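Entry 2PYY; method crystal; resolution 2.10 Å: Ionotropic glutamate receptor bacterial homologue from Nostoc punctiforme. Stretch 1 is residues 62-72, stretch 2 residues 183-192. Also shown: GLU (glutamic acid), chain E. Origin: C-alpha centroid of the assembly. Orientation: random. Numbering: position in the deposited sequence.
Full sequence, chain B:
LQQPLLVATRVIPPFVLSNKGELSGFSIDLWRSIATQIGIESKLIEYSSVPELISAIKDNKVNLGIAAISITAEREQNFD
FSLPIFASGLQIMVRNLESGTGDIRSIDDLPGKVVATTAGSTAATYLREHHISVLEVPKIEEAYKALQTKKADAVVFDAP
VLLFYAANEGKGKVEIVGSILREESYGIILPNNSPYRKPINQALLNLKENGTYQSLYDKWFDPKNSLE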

# COMPACT_ATOMS: atom_id res chain seq x y z
N VAL B 62 -12.48 -5.00 17.69
CA VAL B 62 -11.79 -3.84 18.26
C VAL B 62 -12.35 -2.60 17.58
O VAL B 62 -12.96 -2.70 16.51
CB VAL B 62 -10.26 -3.87 18.02
CG1 VAL B 62 -9.63 -5.01 18.79
CG2 VAL B 62 -9.96 -3.98 16.53
N ASN B 63 -12.11 -1.44 18.18
CA ASN B 63 -12.63 -0.20 17.60
C ASN B 63 -11.70 0.49 16.63
O ASN B 63 -12.14 1.31 15.82
CB ASN B 63 -13.01 0.75 18.74
CG ASN B 63 -14.01 0.13 19.69
OD1 ASN B 63 -15.20 -0.04 19.35
ND2 ASN B 63 -13.55 -0.22 20.89
N LEU B 64 -10.42 0.16 16.70
CA LEU B 64 -9.42 0.76 15.82
C LEU B 64 -8.08 0.09 16.13
O LEU B 64 -7.98 -0.70 17.06
CB LEU B 64 -9.31 2.26 16.11
CG LEU B 64 -8.79 2.49 17.53
CD1 LEU B 64 -7.30 2.72 17.47
CD2 LEU B 64 -9.48 3.67 18.16
N GLY B 65 -7.05 0.40 15.36
CA GLY B 65 -5.76 -0.21 15.58
C GLY B 65 -4.63 0.74 15.23
O GLY B 65 -4.79 1.61 14.37
N ILE B 66 -3.50 0.60 15.91
CA ILE B 66 -2.36 1.47 15.64
C ILE B 66 -1.09 0.68 15.91
O ILE B 66 -1.04 -0.17 16.81
CB ILE B 66 -2.39 2.73 16.54
CG1 ILE B 66 -1.20 3.63 16.22
CG2 ILE B 66 -2.32 2.31 18.01
CD1 ILE B 66 -1.18 4.96 16.97
N ALA B 67 -0.07 0.96 15.12
CA ALA B 67 1.24 0.32 15.24
C ALA B 67 2.11 0.99 14.19
O ALA B 67 2.39 2.19 14.27
CB ALA B 67 1.12 -1.18 14.97
N ALA B 68 2.51 0.21 13.20
CA ALA B 68 3.31 0.69 12.09
C ALA B 68 2.49 0.22 10.88
O ALA B 68 2.97 -0.55 10.05
CB ALA B 68 4.68 0.03 12.10
N ILE B 69 1.25 0.69 10.81
CA ILE B 69 0.30 0.32 9.77
C ILE B 69 0.29 1.18 8.50
O ILE B 69 -0.24 2.28 8.50
CB ILE B 69 -1.14 0.30 10.36
CG1 ILE B 69 -1.15 -0.47 11.69
CG2 ILE B 69 -2.11 -0.36 9.36
CD1 ILE B 69 -2.51 -0.58 12.36
N SER B 70 0.87 0.66 7.43
CA SER B 70 0.91 1.38 6.17
C SER B 70 -0.47 1.61 5.58
O SER B 70 -1.31 0.71 5.57
CB SER B 70 1.76 0.61 5.16
OG SER B 70 3.08 0.48 5.63
N ILE B 71 -0.70 2.82 5.10
CA ILE B 71 -1.94 3.19 4.46
C ILE B 71 -1.77 2.80 2.98
O ILE B 71 -0.82 3.25 2.32
CB ILE B 71 -2.17 4.72 4.57
CG1 ILE B 71 -2.26 5.11 6.05
CG2 ILE B 71 -3.45 5.13 3.81
CD1 ILE B 71 -2.44 6.58 6.29
N THR B 72 -2.67 1.97 2.47
CA THR B 72 -2.58 1.55 1.08
C THR B 72 -3.93 1.62 0.42
O THR B 72 -4.96 1.72 1.09
CB THR B 72 -2.08 0.10 0.94
OG1 THR B 72 -3.04 -0.78 1.54
CG2 THR B 72 -0.74 -0.08 1.63
N GLU E . 4.13 -1.15 7.69
CA GLU E . 3.91 -2.61 7.45
C GLU E . 2.48 -2.85 6.98
O GLU E . 1.61 -2.02 7.32
CB GLU E . 4.17 -3.40 8.73
CG GLU E . 4.10 -4.91 8.55
CD GLU E . 4.20 -5.67 9.87
OE1 GLU E . 4.37 -6.91 9.83
OE2 GLU E . 4.11 -5.03 10.94
OXT GLU E . 2.24 -3.86 6.29
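Stretch 2 183-192: EESYGIILPN

Stretch 2 runs antiparallel to stretch 1 in largely extended conformation, so that Leu190 lies beside Leu64 and Tyr186 beside Ser70. The pairing falls into two short ladders whose register differs by two residues, with loop between them. A strand includes residues 183-186, and a second strand includes Ile189 and Leu190; the facing strand of stretch 1, about Leu64 to Ile66, is weakly bonded.

Backbone hydrogen bonds fix both ladders. In the first, Gly65 and Ile189 bond reciprocally, Gly65 N to Ile189 O at 3.0 Å and Ile189 N to Gly65 O at 3.0 Å, with their CA atoms 5.3 Å apart. In the second, Gly187 N donates to Ile69 O (3.1 Å) and Ile71 N to Ser185 O (2.9 Å); these bonds flank the Ser70-Tyr186 pair, whose CA atoms approach to 4.5 Å. Where the register shifts, water 1 bridges the chains, accepting from Ala67 N and Ile69 N (3.0 Å each) and donating to Gly187 O (2.9 Å). Water 2 similarly links Ile71 O to Ser185 N, at 3.0 Å from each.

Apolar side chains fill the space beside the first ladder. Ile188 CG2 lies 3.8 Å from Leu64 CD1, Ile188 CG1 lies 3.8 Å from Ile66 CD1, and Ile189 CG2 meets Ile69 CD1 at 3.8 Å. Gly187 leaves room for Ile71: an ideal CB there would come within 2.7 Å of Ile71 CD1.

Polar side chains meet near the bound glutamic acid. Ser70 OG donates to Glu184 OE1 (2.8 Å) and accepts from GLU N (2.8 Å), which also donates to Ala68 O (2.7 Å). The Tyr186 ring packs over Ala68, whose CB lies 4.2 Å from the ring centroid in a CH-pi contact, while Ser70 OG sits at the ring edge, 3.7 Å from Tyr186 CE1.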

# COMPACT_ATOMS: atom_id res chain seq x y z
N GLU B 183 7.64 4.81 -0.81
CA GLU B 183 7.24 5.59 0.35
C GLU B 183 5.84 5.26 0.81
O GLU B 183 4.90 5.23 0.01
CB GLU B 183 7.32 7.08 0.04
CG GLU B 183 8.73 7.63 -0.03
CD GLU B 183 8.77 9.11 -0.35
OE1 GLU B 183 9.86 9.71 -0.20
OE2 GLU B 183 7.71 9.67 -0.75
N GLU B 184 5.70 5.01 2.10
CA GLU B 184 4.40 4.70 2.67
C GLU B 184 4.25 5.51 3.95
O GLU B 184 5.23 5.80 4.62
CB GLU B 184 4.30 3.21 3.03
CG GLU B 184 4.76 2.24 1.94
CD GLU B 184 4.42 0.78 2.25
OE1 GLU B 184 4.74 0.30 3.38
OE2 GLU B 184 3.86 0.11 1.35
N SER B 185 3.02 5.88 4.27
CA SER B 185 2.81 6.62 5.50
C SER B 185 2.01 5.69 6.40
O SER B 185 1.31 4.78 5.92
CB SER B 185 2.07 7.93 5.23
OG SER B 185 0.67 7.72 5.12
N TYR B 186 2.15 5.88 7.71
CA TYR B 186 1.42 5.07 8.68
C TYR B 186 0.24 5.87 9.17
O TYR B 186 0.33 7.10 9.28
CB TYR B 186 2.26 4.72 9.90
CG TYR B 186 3.51 3.95 9.62
CD1 TYR B 186 3.61 3.07 8.55
CD2 TYR B 186 4.61 4.09 10.47
CE1 TYR B 186 4.77 2.33 8.32
CE2 TYR B 186 5.77 3.36 10.26
CZ TYR B 186 5.84 2.49 9.19
OH TYR B 186 7.01 1.78 9.01
N GLY B 187 -0.83 5.17 9.53
CA GLY B 187 -2.01 5.84 10.03
C GLY B 187 -2.70 4.93 11.03
O GLY B 187 -2.25 3.79 11.24
N ILE B 188 -3.74 5.45 11.67
CA ILE B 188 -4.52 4.66 12.63
C ILE B 188 -5.60 4.07 11.72
O ILE B 188 -6.21 4.79 10.92
CB ILE B 188 -5.13 5.59 13.73
CG1 ILE B 188 -3.99 6.07 14.66
CG2 ILE B 188 -6.19 4.84 14.56
CD1 ILE B 188 -4.37 7.23 15.62
N ILE B 189 -5.79 2.75 11.79
CA ILE B 189 -6.79 2.11 10.94
C ILE B 189 -8.09 2.03 11.73
O ILE B 189 -8.07 1.69 12.91
CB ILE B 189 -6.30 0.70 10.46
CG1 ILE B 189 -7.19 0.18 9.32
CG2 ILE B 189 -6.26 -0.27 11.64
CD1 ILE B 189 -6.55 -0.94 8.51
N LEU B 190 -9.19 2.35 11.06
CA LEU B 190 -10.50 2.37 11.69
C LEU B 190 -11.52 1.72 10.79
O LEU B 190 -11.29 1.57 9.59
CB LEU B 190 -10.93 3.83 11.89
CG LEU B 190 -9.92 4.77 12.52
CD1 LEU B 190 -9.90 6.10 11.79
CD2 LEU B 190 -10.27 4.94 13.98
N PRO B 191 -12.67 1.30 11.36
CA PRO B 191 -13.70 0.68 10.52
C PRO B 191 -14.37 1.81 9.74
O PRO B 191 -14.27 2.97 10.13
CB PRO B 191 -14.63 0.04 11.55
CG PRO B 191 -14.47 0.92 12.76
CD PRO B 191 -12.99 1.17 12.79
N ASN B 192 -15.03 1.48 8.63
CA ASN B 192 -15.71 2.51 7.85
C ASN B 192 -16.74 3.24 8.69
O ASN B 192 -17.33 2.64 9.59
CB ASN B 192 -16.43 1.90 6.66
CG ASN B 192 -15.49 1.40 5.60
OD1 ASN B 192 -14.47 2.03 5.30
ND2 ASN B 192 -15.82 0.25 5.01
O HOH W 1 -0.06 2.62 12.66
O HOH W 2 0.90 5.68 2.16